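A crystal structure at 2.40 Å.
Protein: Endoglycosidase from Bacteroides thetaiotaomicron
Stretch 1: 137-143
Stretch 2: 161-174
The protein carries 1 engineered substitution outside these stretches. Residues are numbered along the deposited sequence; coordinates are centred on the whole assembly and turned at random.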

# COMPACT_ATOMS: atom_id res chain seq x y z
N ASP A 137 -5.07 8.02 -17.44
CA ASP A 137 -5.32 7.71 -18.88
C ASP A 137 -4.97 6.25 -19.16
O ASP A 137 -4.19 5.68 -18.38
CB ASP A 137 -4.61 8.71 -19.80
CG ASP A 137 -5.13 10.13 -19.59
OD1 ASP A 137 -6.35 10.35 -19.76
OD2 ASP A 137 -4.33 10.99 -19.20
N LEU A 138 -5.57 5.69 -20.22
CA LEU A 138 -5.41 4.27 -20.62
C LEU A 138 -3.92 3.94 -20.66
O LEU A 138 -3.47 3.11 -19.85
CB LEU A 138 -6.05 4.04 -21.99
CG LEU A 138 -5.66 2.74 -22.70
CD1 LEU A 138 -5.77 1.53 -21.80
CD2 LEU A 138 -6.51 2.53 -23.95
N GLY A 139 -3.17 4.57 -21.55
CA GLY A 139 -1.70 4.47 -21.54
C GLY A 139 -1.13 5.37 -20.47
O GLY A 139 -1.29 6.61 -20.60
N ASP A 140 -0.52 4.80 -19.43
CA ASP A 140 0.08 5.61 -18.35
C ASP A 140 1.30 4.86 -17.82
O ASP A 140 1.09 3.81 -17.20
CB ASP A 140 -0.94 5.95 -17.26
CG ASP A 140 -1.48 7.39 -17.31
OD1 ASP A 140 -1.34 8.05 -18.35
OD2 ASP A 140 -2.04 7.83 -16.30
N GLN A 141 2.50 5.37 -18.11
CA GLN A 141 3.79 4.88 -17.53
C GLN A 141 4.21 3.56 -18.17
O GLN A 141 5.23 3.03 -17.73
CB GLN A 141 3.71 4.63 -16.02
CG GLN A 141 3.28 5.84 -15.19
CD GLN A 141 4.37 6.86 -15.08
OE1 GLN A 141 5.27 6.75 -14.24
NE2 GLN A 141 4.33 7.86 -15.94
N LEU A 142 3.46 3.02 -19.13
CA LEU A 142 3.93 1.83 -19.89
C LEU A 142 3.92 2.18 -21.37
O LEU A 142 4.10 1.26 -22.21
CB LEU A 142 3.04 0.61 -19.62
CG LEU A 142 3.13 -0.02 -18.22
CD1 LEU A 142 2.29 -1.29 -18.17
CD2 LEU A 142 4.57 -0.33 -17.82
N THR A 143 3.74 3.46 -21.68
CA THR A 143 3.64 3.92 -23.09
C THR A 143 5.06 4.31 -23.47
O THR A 143 5.65 5.20 -22.85
CB THR A 143 2.42 4.87 -23.27
OG1 THR A 143 2.59 5.61 -24.47
CG2 THR A 143 2.12 5.80 -22.11
N ASN A 161 -10.94 -1.87 -30.68
CA ASN A 161 -11.66 -2.25 -29.44
C ASN A 161 -10.93 -1.61 -28.25
O ASN A 161 -10.09 -2.29 -27.59
CB ASN A 161 -11.83 -3.77 -29.35
CG ASN A 161 -12.88 -4.23 -28.34
OD1 ASN A 161 -13.12 -3.61 -27.30
ND2 ASN A 161 -13.50 -5.36 -28.63
N PHE A 162 -11.23 -0.35 -27.95
CA PHE A 162 -10.73 0.37 -26.75
C PHE A 162 -10.49 -0.61 -25.59
O PHE A 162 -9.52 -0.44 -24.90
CB PHE A 162 -11.72 1.44 -26.28
CG PHE A 162 -11.26 2.27 -25.10
CD1 PHE A 162 -11.16 1.72 -23.82
CD2 PHE A 162 -10.96 3.62 -25.26
CE1 PHE A 162 -10.76 2.50 -22.75
CE2 PHE A 162 -10.55 4.39 -24.18
CZ PHE A 162 -10.44 3.83 -22.93
N ILE A 163 -11.40 -1.56 -25.38
CA ILE A 163 -11.43 -2.48 -24.20
C ILE A 163 -10.36 -3.57 -24.36
O ILE A 163 -9.83 -4.00 -23.32
CB ILE A 163 -12.85 -3.07 -24.01
CG1 ILE A 163 -13.81 -2.04 -23.42
CG2 ILE A 163 -12.85 -4.37 -23.20
CD1 ILE A 163 -13.97 -2.09 -21.95
N GLU A 164 -10.06 -4.03 -25.58
CA GLU A 164 -8.97 -5.04 -25.74
C GLU A 164 -7.64 -4.38 -25.31
O GLU A 164 -6.71 -5.12 -24.88
CB GLU A 164 -8.91 -5.62 -27.16
CG GLU A 164 -10.00 -6.65 -27.45
CD GLU A 164 -10.35 -7.59 -26.32
OE1 GLU A 164 -9.60 -8.55 -26.09
OE2 GLU A 164 -11.37 -7.34 -25.65
N GLY A 165 -7.57 -3.04 -25.41
CA GLY A 165 -6.42 -2.19 -25.05
C GLY A 165 -6.33 -1.96 -23.54
O GLY A 165 -5.21 -1.85 -23.01
N VAL A 166 -7.47 -1.88 -22.86
CA VAL A 166 -7.50 -1.87 -21.37
C VAL A 166 -7.08 -3.27 -20.93
O VAL A 166 -6.13 -3.36 -20.13
CB VAL A 166 -8.87 -1.44 -20.81
CG1 VAL A 166 -8.89 -1.41 -19.31
CG2 VAL A 166 -9.25 -0.07 -21.32
N LYS A 167 -7.69 -4.32 -21.48
CA LYS A 167 -7.29 -5.73 -21.23
C LYS A 167 -5.78 -5.90 -21.46
O LYS A 167 -5.12 -6.63 -20.67
CB LYS A 167 -8.11 -6.69 -22.11
CG LYS A 167 -9.28 -7.38 -21.42
CD LYS A 167 -10.41 -7.77 -22.37
CE LYS A 167 -11.12 -9.06 -22.01
NZ LYS A 167 -11.49 -9.79 -23.24
N ALA A 168 -5.25 -5.25 -22.50
CA ALA A 168 -3.82 -5.28 -22.89
C ALA A 168 -2.96 -4.49 -21.88
O ALA A 168 -2.01 -5.08 -21.35
CB ALA A 168 -3.67 -4.76 -24.29
N TYR A 169 -3.30 -3.21 -21.62
CA TYR A 169 -2.60 -2.28 -20.69
C TYR A 169 -2.45 -2.88 -19.30
O TYR A 169 -1.44 -2.66 -18.64
CB TYR A 169 -3.38 -0.97 -20.50
CG TYR A 169 -2.77 -0.04 -19.48
CD1 TYR A 169 -1.45 0.36 -19.60
CD2 TYR A 169 -3.50 0.47 -18.42
CE1 TYR A 169 -0.86 1.21 -18.68
CE2 TYR A 169 -2.94 1.35 -17.51
CZ TYR A 169 -1.60 1.71 -17.63
OH TYR A 169 -1.00 2.56 -16.75
N ALA A 170 -3.48 -3.57 -18.84
CA ALA A 170 -3.48 -4.29 -17.55
C ALA A 170 -2.56 -5.51 -17.63
O ALA A 170 -1.85 -5.78 -16.65
CB ALA A 170 -4.89 -4.71 -17.21
N ASN A 171 -2.60 -6.24 -18.73
CA ASN A 171 -1.82 -7.50 -18.85
C ASN A 171 -0.33 -7.15 -18.80
O ASN A 171 0.47 -8.03 -18.41
CB ASN A 171 -2.21 -8.31 -20.09
CG ASN A 171 -3.32 -9.30 -19.81
OD1 ASN A 171 -3.33 -9.98 -18.78
ND2 ASN A 171 -4.29 -9.35 -20.71
N ALA A 172 0.00 -5.91 -19.22
CA ALA A 172 1.38 -5.38 -19.33
C ALA A 172 1.84 -5.00 -17.93
O ALA A 172 3.00 -5.25 -17.59
CB ALA A 172 1.44 -4.18 -20.24
N ILE A 173 0.94 -4.43 -17.15
CA ILE A 173 1.23 -4.16 -15.72
C ILE A 173 1.63 -5.50 -15.09
O ILE A 173 2.74 -5.56 -14.57
CB ILE A 173 0.03 -3.48 -15.06
CG1 ILE A 173 -0.27 -2.15 -15.77
CG2 ILE A 173 0.28 -3.33 -13.57
CD1 ILE A 173 -1.07 -1.16 -14.95
N CYS A 174 0.80 -6.54 -15.23
CA CYS A 174 1.06 -7.89 -14.66
C CYS A 174 2.38 -8.42 -15.20
O CYS A 174 3.22 -8.82 -14.41
CB CYS A 174 -0.02 -8.90 -14.98
SG CYS A 174 -1.59 -8.54 -14.14

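The contact is a small, mainly apolar packing of an irregular loop against one side of a helix, with two leucines bracketing a tyrosine whose hydroxyl makes the one hydrogen bond between the stretches. It buries 403 Å² in all, most of it on Leu-138, Tyr-169 and Leu-142.

Leu-138 provides the largest share of the loop's surface. Its CA-to-CB bond points sideways to the helix, but chi1 near t and chi2 near p bring the end of the side chain closer. Leu-138 CD1 settles against the helix backbone, 3.6 Å from Gly-165 O and 3.8 Å from Val-166 CA, and also meets side chains, at 3.7 Å from Tyr-169 CB and 3.9 Å from Val-166 CG2. The other methyl, Leu-138 CD2, lies over one face of the Phe-162 ring, 4.3 Å from Phe-162 CZ, a looser contact. Gly-165 has no side chain, and it is its carbonyl oxygen that meets Leu-138 CD1; an ideal CB on this residue would point toward the loop and stand 3.8 Å from Leu-138 CD2, while being crowded by Phe-162 O in its own stretch at 3.1 Å.

Tyr-169 reaches from the helix into the loop. Its CA-to-CB bond points toward stretch 1, and with chi1 in the t well the ring extends beneath the loop backbone, so that Leu-138 O sits over one ring face, 3.0 Å from Tyr-169 CE2. At the far end of the ring, Tyr-169 OH donates to Asp-140 O in a very short hydrogen bond of 2.5 Å. The acceptor lies near the plane of the ring, and because it is a backbone carbonyl, the bond ties the tyrosine to the loop's main chain. Asp-140 directs the end of its side chain away from the helix, where Asp-140 OD2 accepts a weak hydrogen bond from Asp-137 N (3.2 Å) within the loop.

Leu-142 closes the contact farther along the helix. Its CA-to-CB bond points toward the helix, and Leu-142 CB lies at the edge of the Tyr-169 ring, 4.1 Å from Tyr-169 CE1. Leu-142 CD1 extends to the next turn, packing 3.7 Å from Ala-172 CB and 3.6 Å from Ile-173 CG1. The small side chain of Ala-172, also directed toward the loop, gives this methyl a close seat. Between the two leucines the chain presents Gly-139, with Gly-139 CA 4.4 Å from Tyr-169 CE1, whereas the exposed Gln-141 carries the end of its side chain away and takes no part in the packing.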